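PDB 3L1W: Endonuclease/exonuclease/phosphatase domain-containing protein from Enterococcus faecalis, which has no established function but belongs to the DNase I-like superfamily and may act as a 3'-5' RNA exonuclease. Local coordinates for residues L30-D35 with A54-T59; F126-V131 with L162-F167; Q177-K182 with Y216-G221. One frame throughout, in Å; residues are numbered along the deposited sequence. Where two conformers were deposited one is given.

Contact 1: L30-D35 with A54-T59; sequences LINFHD and AYTTFT
Three hydrogen bonds grip the oxygen of one water wedged between the end of helix 20-34 and residue 57. The water donates to the backbone O of Asn32 and to OD1 of Asp35, and accepts from OG1 of Thr57, 2.7 Å from the water oxygen. Asp35, the first residue past the helix, has positive phi and turns OD1 to the same water. Beside the water, the amide of Asn32, its CG anti to the carbonyl carbon (chi1 -73°), reaches across to the backbone where helix 46-55 ends. Its ND2 donates to Tyr55 O at 3.0 Å, in the plane of that carbonyl and on a lone pair; its OD1 accepts from Thr57 N at 2.9 Å, the donor standing 30° above the amide carbonyl plane. Both ends of the amide are thus used, which fixes its flip, and Asn32 OD1 also lies 3.1 Å from Thr56 CA. Thr56 itself forms an ST turn: OG1, between backbone N and carbonyl carbon, accepts from Phe58 N at 3.2 Å and is also hydrogen-bonded to Leu52 O. After this turn the Phe58 ring lies against the end of helix 20-34, where Ile31 CG2 meets ring atom CE1 obliquely at 3.5 Å and Asp35 CA lies at the ring edge, 4.1 Å from CZ. Ile31 and Phe58 both rest on Leu77 of strand 73-78, while Tyr55 and Thr56 touch Cys28 one turn back in helix 20-34. The last turn of that helix is thereby tied to the exit of helix 46-55, beside strand 73-78, and Phe33, nearby, stacks on Tyr193 of the second subunit.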
loop_
_atom_site.group_PDB
_atom_site.type_symbol
_atom_site.label_atom_id
_atom_site.label_comp_id
_atom_site.label_asym_id
_atom_site.label_seq_id
_atom_site.Cartn_x
_atom_site.Cartn_y
_atom_site.Cartn_z
ATOM N N LEU A 30 -5.969 8.189 -0.923
ATOM C CA LEU A 30 -5.363 6.979 -1.457
ATOM C C LEU A 30 -4.271 7.356 -2.447
ATOM O O LEU A 30 -3.150 6.849 -2.376
ATOM C CB LEU A 30 -6.429 6.097 -2.117
ATOM C CG LEU A 30 -6.007 4.729 -2.676
ATOM C CD1 LEU A 30 -7.237 3.843 -2.833
ATOM C CD2 LEU A 30 -5.264 4.835 -4.015
ATOM N N ILE A 31 -4.611 8.250 -3.373
ATOM C CA ILE A 31 -3.651 8.737 -4.357
ATOM C C ILE A 31 -2.432 9.362 -3.671
ATOM O O ILE A 31 -1.289 9.056 -4.019
ATOM C CB ILE A 31 -4.337 9.729 -5.332
ATOM C CG1 ILE A 31 -5.378 8.975 -6.169
ATOM C CG2 ILE A 31 -3.298 10.431 -6.209
ATOM C CD1 ILE A 31 -6.378 9.875 -6.905
ATOM N N ASN A 32 -2.660 10.212 -2.676
ATOM C CA ASN A 32 -1.522 10.855 -2.010
ATOM C C ASN A 32 -0.612 9.863 -1.304
ATOM O O ASN A 32 0.613 10.023 -1.310
ATOM C CB ASN A 32 -1.992 11.895 -1.003
ATOM C CG ASN A 32 -2.530 13.139 -1.671
ATOM O OD1 ASN A 32 -2.295 13.378 -2.857
ATOM N ND2 ASN A 32 -3.247 13.947 -0.905
ATOM N N PHE A 33 -1.225 8.851 -0.695
ATOM C CA PHE A 33 -0.484 7.850 0.066
ATOM C C PHE A 33 0.372 6.954 -0.825
ATOM O O PHE A 33 1.535 6.700 -0.521
ATOM C CB PHE A 33 -1.418 7.000 0.926
ATOM C CG PHE A 33 -0.717 5.874 1.635
ATOM C CD1 PHE A 33 0.082 6.122 2.736
ATOM C CD2 PHE A 33 -0.852 4.571 1.185
ATOM C CE1 PHE A 33 0.740 5.077 3.393
ATOM C CE2 PHE A 33 -0.199 3.514 1.835
ATOM C CZ PHE A 33 0.595 3.772 2.928
ATOM N N HIS A 34 -0.201 6.473 -1.918
ATOM C CA HIS A 34 0.570 5.624 -2.818
ATOM C C HIS A 34 1.640 6.388 -3.604
ATOM O O HIS A 34 2.712 5.831 -3.895
ATOM C CB HIS A 34 -0.356 4.755 -3.672
ATOM C CG HIS A 34 -1.104 3.754 -2.849
ATOM N ND1 HIS A 34 -0.549 2.551 -2.466
ATOM C CD2 HIS A 34 -2.328 3.806 -2.268
ATOM C CE1 HIS A 34 -1.412 1.891 -1.712
ATOM N NE2 HIS A 34 -2.495 2.634 -1.569
ATOM N N ASP A 35 1.351 7.652 -3.922
ATOM C CA ASP A 35 2.385 8.612 -4.293
ATOM C C ASP A 35 3.223 8.154 -5.489
ATOM O O ASP A 35 4.452 8.276 -5.486
ATOM C CB ASP A 35 3.289 8.840 -3.077
ATOM C CG ASP A 35 4.191 10.046 -3.218
ATOM O OD1 ASP A 35 3.787 11.042 -3.842
ATOM O OD2 ASP A 35 5.306 9.999 -2.657
ATOM N N ALA A 54 -7.200 20.009 -6.031
ATOM C CA ALA A 54 -7.218 20.656 -4.723
ATOM C C ALA A 54 -6.706 19.743 -3.611
ATOM O O ALA A 54 -6.009 20.195 -2.695
ATOM C CB ALA A 54 -8.621 21.136 -4.399
ATOM N N TYR A 55 -7.043 18.459 -3.704
ATOM C CA TYR A 55 -6.829 17.537 -2.586
ATOM C C TYR A 55 -5.768 16.464 -2.799
ATOM O O TYR A 55 -5.501 15.683 -1.893
ATOM C CB TYR A 55 -8.160 16.893 -2.169
ATOM C CG TYR A 55 -9.138 17.907 -1.635
ATOM C CD1 TYR A 55 -8.987 18.435 -0.368
ATOM C CD2 TYR A 55 -10.210 18.337 -2.405
ATOM C CE1 TYR A 55 -9.876 19.369 0.127
ATOM C CE2 TYR A 55 -11.110 19.272 -1.918
ATOM C CZ TYR A 55 -10.932 19.784 -0.650
ATOM O OH TYR A 55 -11.807 20.722 -0.154
ATOM N N THR A 56 -5.166 16.409 -3.981
ATOM C CA THR A 56 -3.976 15.583 -4.146
ATOM C C THR A 56 -2.761 16.475 -4.334
ATOM O O THR A 56 -2.875 17.689 -4.578
ATOM C CB THR A 56 -4.047 14.575 -5.338
ATOM O OG1 THR A 56 -3.759 15.263 -6.564
ATOM C CG2 THR A 56 -5.416 13.893 -5.425
ATOM N N THR A 57 -1.595 15.854 -4.234
ATOM C CA THR A 57 -0.326 16.554 -4.353
ATOM C C THR A 57 0.144 16.636 -5.808
ATOM O O THR A 57 1.196 17.202 -6.085
ATOM C CB THR A 57 0.745 15.816 -3.545
ATOM O OG1 THR A 57 0.819 14.460 -4.000
ATOM C CG2 THR A 57 0.360 15.807 -2.060
ATOM N N PHE A 58 -0.652 16.103 -6.731
ATOM C CA PHE A 58 -0.212 15.937 -8.124
ATOM C C PHE A 58 -0.539 17.086 -9.075
ATOM O O PHE A 58 -1.527 17.794 -8.906
ATOM C CB PHE A 58 -0.831 14.669 -8.719
ATOM C CG PHE A 58 -0.246 13.405 -8.188
ATOM C CD1 PHE A 58 -0.644 12.908 -6.965
ATOM C CD2 PHE A 58 0.701 12.706 -8.917
ATOM C CE1 PHE A 58 -0.096 11.725 -6.463
ATOM C CE2 PHE A 58 1.253 11.526 -8.431
ATOM C CZ PHE A 58 0.858 11.036 -7.194
ATOM N N THR A 59 0.301 17.250 -10.095
ATOM C CA THR A 59 -0.056 18.073 -11.245
ATOM C C THR A 59 -1.078 17.277 -12.043
ATOM O O THR A 59 -0.981 16.054 -12.125
ATOM C CB THR A 59 1.190 18.385 -12.089
ATOM O OG1 THR A 59 2.117 19.124 -11.286
ATOM C CG2 THR A 59 0.827 19.235 -13.309
HETATM O O HOH W 1 1.646 12.391 -2.394
#

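Contact 2: F126-V131 with L162-F167; sequences FLVINV and LLMGDF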
loop_
_atom_site.group_PDB
_atom_site.type_symbol
_atom_site.label_atom_id
_atom_site.label_comp_id
_atom_site.label_asym_id
_atom_site.label_seq_id
_atom_site.Cartn_x
_atom_site.Cartn_y
_atom_site.Cartn_z
ATOM N N PHE A 126 9.074 9.070 -22.830
ATOM C CA PHE A 126 8.169 7.937 -22.982
ATOM C C PHE A 126 6.735 8.429 -23.140
ATOM O O PHE A 126 6.393 9.540 -22.714
ATOM C CB PHE A 126 8.284 6.957 -21.813
ATOM C CG PHE A 126 7.884 7.537 -20.483
ATOM C CD1 PHE A 126 8.792 8.274 -19.732
ATOM C CD2 PHE A 126 6.609 7.339 -19.977
ATOM C CE1 PHE A 126 8.430 8.805 -18.501
ATOM C CE2 PHE A 126 6.234 7.861 -18.747
ATOM C CZ PHE A 126 7.149 8.603 -18.005
ATOM N N LEU A 127 5.906 7.596 -23.757
ATOM C CA LEU A 127 4.518 7.945 -24.030
ATOM C C LEU A 127 3.566 7.283 -23.038
ATOM O O LEU A 127 3.686 6.085 -22.758
ATOM C CB LEU A 127 4.155 7.514 -25.458
ATOM C CG LEU A 127 2.714 7.732 -25.904
ATOM C CD1 LEU A 127 2.370 9.209 -25.928
ATOM C CD2 LEU A 127 2.507 7.115 -27.287
ATOM N N VAL A 128 2.631 8.069 -22.500
ATOM C CA VAL A 128 1.546 7.523 -21.670
ATOM C C VAL A 128 0.209 7.747 -22.377
ATOM O O VAL A 128 -0.085 8.862 -22.808
ATOM C CB VAL A 128 1.497 8.203 -20.302
ATOM C CG1 VAL A 128 0.289 7.701 -19.493
ATOM C CG2 VAL A 128 2.797 7.968 -19.538
ATOM N N ILE A 129 -0.596 6.690 -22.504
ATOM C CA ILE A 129 -1.908 6.790 -23.140
ATOM C C ILE A 129 -2.962 6.328 -22.141
ATOM O O ILE A 129 -2.933 5.192 -21.695
ATOM C CB ILE A 129 -2.011 5.894 -24.396
ATOM C CG1 ILE A 129 -0.875 6.198 -25.388
ATOM C CG2 ILE A 129 -3.370 6.069 -25.061
ATOM C CD1 ILE A 129 -0.778 5.190 -26.543
ATOM N N ASN A 130 -3.880 7.226 -21.796
ATOM C CA ASN A 130 -4.958 6.949 -20.847
ATOM C C ASN A 130 -6.154 6.400 -21.611
ATOM O O ASN A 130 -6.751 7.106 -22.425
ATOM C CB ASN A 130 -5.341 8.235 -20.111
ATOM C CG ASN A 130 -6.309 7.993 -18.964
ATOM O OD1 ASN A 130 -7.000 6.978 -18.928
ATOM N ND2 ASN A 130 -6.369 8.938 -18.030
ATOM N N VAL A 131 -6.478 5.135 -21.345
ATOM C CA VAL A 131 -7.525 4.397 -22.038
ATOM C C VAL A 131 -8.852 4.363 -21.267
ATOM O O VAL A 131 -8.872 4.019 -20.091
ATOM C CB VAL A 131 -7.071 2.923 -22.212
ATOM C CG1 VAL A 131 -8.182 2.081 -22.810
ATOM C CG2 VAL A 131 -5.801 2.856 -23.083
ATOM N N LEU A 162 3.338 3.345 -22.331
ATOM C CA LEU A 162 2.487 2.780 -21.283
ATOM C C LEU A 162 1.042 3.031 -21.703
ATOM O O LEU A 162 0.596 4.182 -21.781
ATOM C CB LEU A 162 2.752 3.448 -19.926
ATOM C CG LEU A 162 4.193 3.371 -19.416
ATOM C CD1 LEU A 162 4.421 4.329 -18.241
ATOM C CD2 LEU A 162 4.543 1.942 -19.036
ATOM N N LEU A 163 0.336 1.952 -22.014
ATOM C CA LEU A 163 -1.049 2.019 -22.459
ATOM C C LEU A 163 -1.897 1.560 -21.280
ATOM O O LEU A 163 -1.928 0.369 -20.961
ATOM C CB LEU A 163 -1.244 1.090 -23.665
ATOM C CG LEU A 163 -2.642 0.949 -24.272
ATOM C CD1 LEU A 163 -3.075 2.230 -24.987
ATOM C CD2 LEU A 163 -2.694 -0.241 -25.250
HETATM N N MSE A 164 -2.564 2.503 -20.616
HETATM C CA MSE A 164 -3.117 2.231 -19.287
HETATM C C MSE A 164 -4.548 2.681 -19.177
HETATM O O MSE A 164 -4.886 3.786 -19.575
HETATM C CB MSE A 164 -2.329 3.003 -18.223
HETATM C CG MSE A 164 -0.847 3.021 -18.444
HETATM SE SE MSE A 164 0.056 4.128 -17.110
HETATM C CE MSE A 164 -0.267 3.008 -15.586
ATOM N N GLY A 165 -5.392 1.847 -18.595
ATOM C CA GLY A 165 -6.721 2.315 -18.270
ATOM C C GLY A 165 -7.782 1.240 -18.225
ATOM O O GLY A 165 -7.506 0.054 -18.051
ATOM N N ASP A 166 -9.011 1.698 -18.385
ATOM C CA ASP A 166 -10.178 0.852 -18.282
ATOM C C ASP A 166 -10.594 0.412 -19.685
ATOM O O ASP A 166 -11.131 1.205 -20.472
ATOM C CB ASP A 166 -11.282 1.642 -17.585
ATOM C CG ASP A 166 -12.549 0.837 -17.389
ATOM O OD1 ASP A 166 -12.689 -0.255 -17.988
ATOM O OD2 ASP A 166 -13.418 1.313 -16.630
ATOM N N PHE A 167 -10.323 -0.849 -20.009
ATOM C CA PHE A 167 -10.616 -1.384 -21.337
ATOM C C PHE A 167 -12.064 -1.832 -21.448
ATOM O O PHE A 167 -12.537 -2.115 -22.550
ATOM C CB PHE A 167 -9.693 -2.567 -21.676
ATOM C CG PHE A 167 -8.291 -2.162 -22.029
ATOM C CD1 PHE A 167 -7.712 -2.572 -23.225
ATOM C CD2 PHE A 167 -7.549 -1.384 -21.167
ATOM C CE1 PHE A 167 -6.410 -2.193 -23.545
ATOM C CE2 PHE A 167 -6.254 -1.002 -21.486
ATOM C CZ PHE A 167 -5.694 -1.406 -22.674
#
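Strands 126-131 and 162-164 run parallel, their directions 11° apart, and five backbone hydrogen bonds alternate from Leu162 N to Leu127 O at one end to Asp166 N to Val131 O at the other. The middle bond, Met164 N to Ile129 O at 2.9 Å, is almost straight and points along the C=O axis; the last one, Asp166 N to Val131 O, is bent to 141° where the second strand turns a corner at Gly165. There Gly165 CA lies 3.3 Å from Val131 O in a CA-H...O contact, and its backbone angles, together with that oxygen, leave no room for a side chain. Val128, Leu162, Asn130 and Met164, built as selenomethionine, share one face of the sheet, and Val128, Asn130 and Met164 touch Cys40 of strand 38-44 in the second sheet. Leu162 CD1 touches both Phe126 CE2, at 4.0 Å, and Val128 CG2, and the amide of Asn130 is held by Ile41 O and Gln42 NE2. The two strands with helices 138-151 and 153-158 between them form a beta-alpha-beta crossover. Ile129 and Leu163 lie on the other face, Ile129 packing against helix 138-151; Leu163 CD1, with CG anti to its backbone N (chi1 177°), lies against Ile129 CG2. Val131 points toward the second strand and touches Met145 of helix 138-151; its CG2 meets Leu163 CD1 at 3.4 Å, tighter than usual van der Waals contact. The other methyl of Val131, CG1, sits over one face of the Phe167 ring, 4.1 Å from its centroid and offset toward the rim. Gly165, Asp166, Phe167 and Asn168 spell the GDFN signature of this family. Asp166 carries its carboxylate to Asn7 ND2 and Asn168 N and touches His242, consistent with an active-site place as in relatives.

Contact 3: Q177-K182 with Y216-G221; sequences QLVQKK and YIYVKG. With SO4 (sulfate ion), chain J.
A single methyl, Val179 CG1, stands almost exactly over the middle of the Tyr218 ring, 3.5 Å from the centroid and 7° off the normal. This close CH-pi contact leaves CG1 nearly equidistant from the ring carbons, the nearest being CD1 at 3.6 Å. Val179 puts it there by turning CG1 anti to its backbone N (chi1 166°), so that the branch projects from the helix toward strand 216-220. Next along the chain, Gln180 runs its extended side chain past the ring, CG passing 3.8 Å from Tyr218 CE1, to bring the amide to the phenol end. NE2 arrives at the ring edge, in the ring plane, and donates to Tyr218 OH at 3.0 Å; the bond is nearly straight and lies in the plane of the amide. The same hydroxyl is hydrogen-bonded to His176 ND1, so two side chains hold the tip of the ring while Val179 covers one face, and Phe167 also meets the ring. Further on, the backbone O of Lys182 lies 3.8 Å from Lys220 CB; beyond CB the Lys220 chain turns off to place NZ on Ile156 O and Tyr159 O. The end of Lys182 runs out from the strand, its bent tip donating from NZ to O2 of a sulfate at 2.9 Å, an ion shared with His153 and probably taken up from the crystallisation liquor. Val179 further packs on Leu163 and on Met145 of helix 138-151. This is the packing of a short helix on the outer face of a sheet, as in the layered alpha/beta sandwich of DNase I-like proteins.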
loop_
_atom_site.group_PDB
_atom_site.type_symbol
_atom_site.label_atom_id
_atom_site.label_comp_id
_atom_site.label_asym_id
_atom_site.label_seq_id
_atom_site.Cartn_x
_atom_site.Cartn_y
_atom_site.Cartn_z
ATOM N N GLN A 177 -6.355 -8.930 -28.183
ATOM C CA GLN A 177 -5.547 -9.575 -29.214
ATOM C C GLN A 177 -4.874 -8.519 -30.077
ATOM O O GLN A 177 -3.713 -8.654 -30.466
ATOM C CB GLN A 177 -6.397 -10.515 -30.079
ATOM C CG GLN A 177 -6.842 -11.772 -29.348
ATOM C CD GLN A 177 -5.669 -12.569 -28.802
ATOM O OE1 GLN A 177 -5.497 -12.698 -27.587
ATOM N NE2 GLN A 177 -4.846 -13.094 -29.701
ATOM N N LEU A 178 -5.600 -7.441 -30.365
ATOM C CA LEU A 178 -5.050 -6.357 -31.171
ATOM C C LEU A 178 -3.919 -5.657 -30.422
ATOM O O LEU A 178 -2.830 -5.415 -30.960
ATOM C CB LEU A 178 -6.143 -5.347 -31.521
ATOM C CG LEU A 178 -5.691 -4.097 -32.278
ATOM C CD1 LEU A 178 -5.093 -4.482 -33.616
ATOM C CD2 LEU A 178 -6.860 -3.145 -32.464
ATOM N N VAL A 179 -4.197 -5.309 -29.178
ATOM C CA VAL A 179 -3.214 -4.632 -28.341
ATOM C C VAL A 179 -1.934 -5.471 -28.178
ATOM O O VAL A 179 -0.828 -4.942 -28.203
ATOM C CB VAL A 179 -3.844 -4.263 -26.984
ATOM C CG1 VAL A 179 -2.780 -3.879 -25.965
ATOM C CG2 VAL A 179 -4.872 -3.141 -27.179
ATOM N N GLN A 180 -2.089 -6.785 -28.071
ATOM C CA GLN A 180 -0.959 -7.665 -27.798
ATOM C C GLN A 180 -0.020 -7.890 -28.989
ATOM O O GLN A 180 1.059 -8.479 -28.840
ATOM C CB GLN A 180 -1.455 -8.984 -27.195
ATOM C CG GLN A 180 -2.011 -8.773 -25.784
ATOM C CD GLN A 180 -2.773 -9.970 -25.254
ATOM O OE1 GLN A 180 -2.629 -11.091 -25.760
ATOM N NE2 GLN A 180 -3.593 -9.741 -24.222
ATOM N N LYS A 181 -0.413 -7.408 -30.165
ATOM C CA LYS A 181 0.505 -7.387 -31.300
ATOM C C LYS A 181 1.725 -6.520 -30.974
ATOM O O LYS A 181 2.831 -6.806 -31.427
ATOM C CB LYS A 181 -0.196 -6.855 -32.556
ATOM C CG LYS A 181 -1.403 -7.666 -33.008
ATOM C CD LYS A 181 -0.992 -8.905 -33.767
ATOM C CE LYS A 181 -2.174 -9.498 -34.524
ATOM N NZ LYS A 181 -1.732 -10.396 -35.630
ATOM N N LYS A 182 1.527 -5.461 -30.184
ATOM C CA LYS A 182 2.609 -4.522 -29.880
ATOM C C LYS A 182 2.959 -4.394 -28.393
ATOM O O LYS A 182 4.062 -3.965 -28.056
ATOM C CB LYS A 182 2.302 -3.130 -30.449
ATOM C CG LYS A 182 2.309 -3.058 -31.975
ATOM C CD LYS A 182 1.939 -1.667 -32.465
ATOM C CE LYS A 182 1.742 -1.643 -33.983
ATOM N NZ LYS A 182 3.008 -1.912 -34.713
ATOM N N TYR A 216 -6.209 -2.414 -17.132
ATOM C CA TYR A 216 -4.949 -2.988 -17.595
ATOM C C TYR A 216 -3.830 -1.966 -17.655
ATOM O O TYR A 216 -4.062 -0.776 -17.895
ATOM C CB TYR A 216 -5.116 -3.586 -18.998
ATOM C CG TYR A 216 -6.029 -4.784 -19.028
ATOM C CD1 TYR A 216 -5.512 -6.075 -19.042
ATOM C CD2 TYR A 216 -7.407 -4.626 -19.011
ATOM C CE1 TYR A 216 -6.352 -7.178 -19.048
ATOM C CE2 TYR A 216 -8.250 -5.718 -19.001
ATOM C CZ TYR A 216 -7.720 -6.986 -19.027
ATOM O OH TYR A 216 -8.561 -8.067 -19.030
ATOM N N ILE A 217 -2.609 -2.452 -17.450
ATOM C CA ILE A 217 -1.417 -1.677 -17.735
ATOM C C ILE A 217 -0.616 -2.463 -18.760
ATOM O O ILE A 217 0.001 -3.482 -18.439
ATOM C CB ILE A 217 -0.586 -1.405 -16.464
ATOM C CG1 ILE A 217 -1.388 -0.548 -15.484
ATOM C CG2 ILE A 217 0.739 -0.727 -16.815
ATOM C CD1 ILE A 217 -0.625 -0.257 -14.164
ATOM N N TYR A 218 -0.658 -1.993 -20.002
ATOM C CA TYR A 218 0.072 -2.621 -21.102
ATOM C C TYR A 218 1.370 -1.864 -21.344
ATOM O O TYR A 218 1.397 -0.627 -21.300
ATOM C CB TYR A 218 -0.781 -2.622 -22.382
ATOM C CG TYR A 218 -1.698 -3.820 -22.515
ATOM C CD1 TYR A 218 -1.205 -5.038 -22.959
ATOM C CD2 TYR A 218 -3.060 -3.723 -22.232
ATOM C CE1 TYR A 218 -2.034 -6.143 -23.098
ATOM C CE2 TYR A 218 -3.908 -4.823 -22.370
ATOM C CZ TYR A 218 -3.383 -6.030 -22.805
ATOM O OH TYR A 218 -4.194 -7.127 -22.955
ATOM N N VAL A 219 2.443 -2.598 -21.612
ATOM C CA VAL A 219 3.748 -1.971 -21.764
ATOM C C VAL A 219 4.429 -2.324 -23.076
ATOM O O VAL A 219 4.275 -3.432 -23.601
ATOM C CB VAL A 219 4.683 -2.318 -20.577
ATOM C CG1 VAL A 219 4.056 -1.868 -19.253
ATOM C CG2 VAL A 219 4.989 -3.806 -20.543
ATOM N N LYS A 220 5.168 -1.357 -23.607
ATOM C CA LYS A 220 6.057 -1.583 -24.742
ATOM C C LYS A 220 7.359 -0.856 -24.457
ATOM O O LYS A 220 7.366 0.361 -24.270
ATOM C CB LYS A 220 5.440 -1.076 -26.051
ATOM C CG LYS A 220 6.428 -0.986 -27.227
ATOM C CD LYS A 220 5.872 -0.089 -28.311
ATOM C CE LYS A 220 6.926 0.320 -29.331
ATOM N NZ LYS A 220 7.830 1.384 -28.812
ATOM N N GLY A 221 8.453 -1.608 -24.394
ATOM C CA GLY A 221 9.765 -1.030 -24.153
ATOM C C GLY A 221 10.102 -0.843 -22.685
ATOM O O GLY A 221 10.895 0.034 -22.331
HETATM S S SO4 J . 1.696 -1.887 -37.906
HETATM O O1 SO4 J . 0.570 -1.144 -37.346
HETATM O O2 SO4 J . 2.955 -1.261 -37.509
HETATM O O3 SO4 J . 1.653 -3.263 -37.419
HETATM O O4 SO4 J . 1.601 -1.896 -39.362
#

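Overall arrangement
Along the chain the three contacts come in series, neither nesting nor crossing. Contact 1 closes the loop that holds strand 38-44 and most of helix 46-55, joining two helices beside the seven-stranded sheet. Contact 2 closes the excursion through helices 138-151 and 153-158, and contact 3 the helix-free passage from residue 183 to 215. Contacts 2 and 3 share the six-stranded sheet: strands 161-164 and 215-220 are antiparallel neighbours, with Leu163 and Gly165 probably hydrogen-bonded to Tyr218 and Tyr216. Contact 1 stands apart, its nearest atoms about 11 Å from contact 2, and lies across the chain's centre from contact 3.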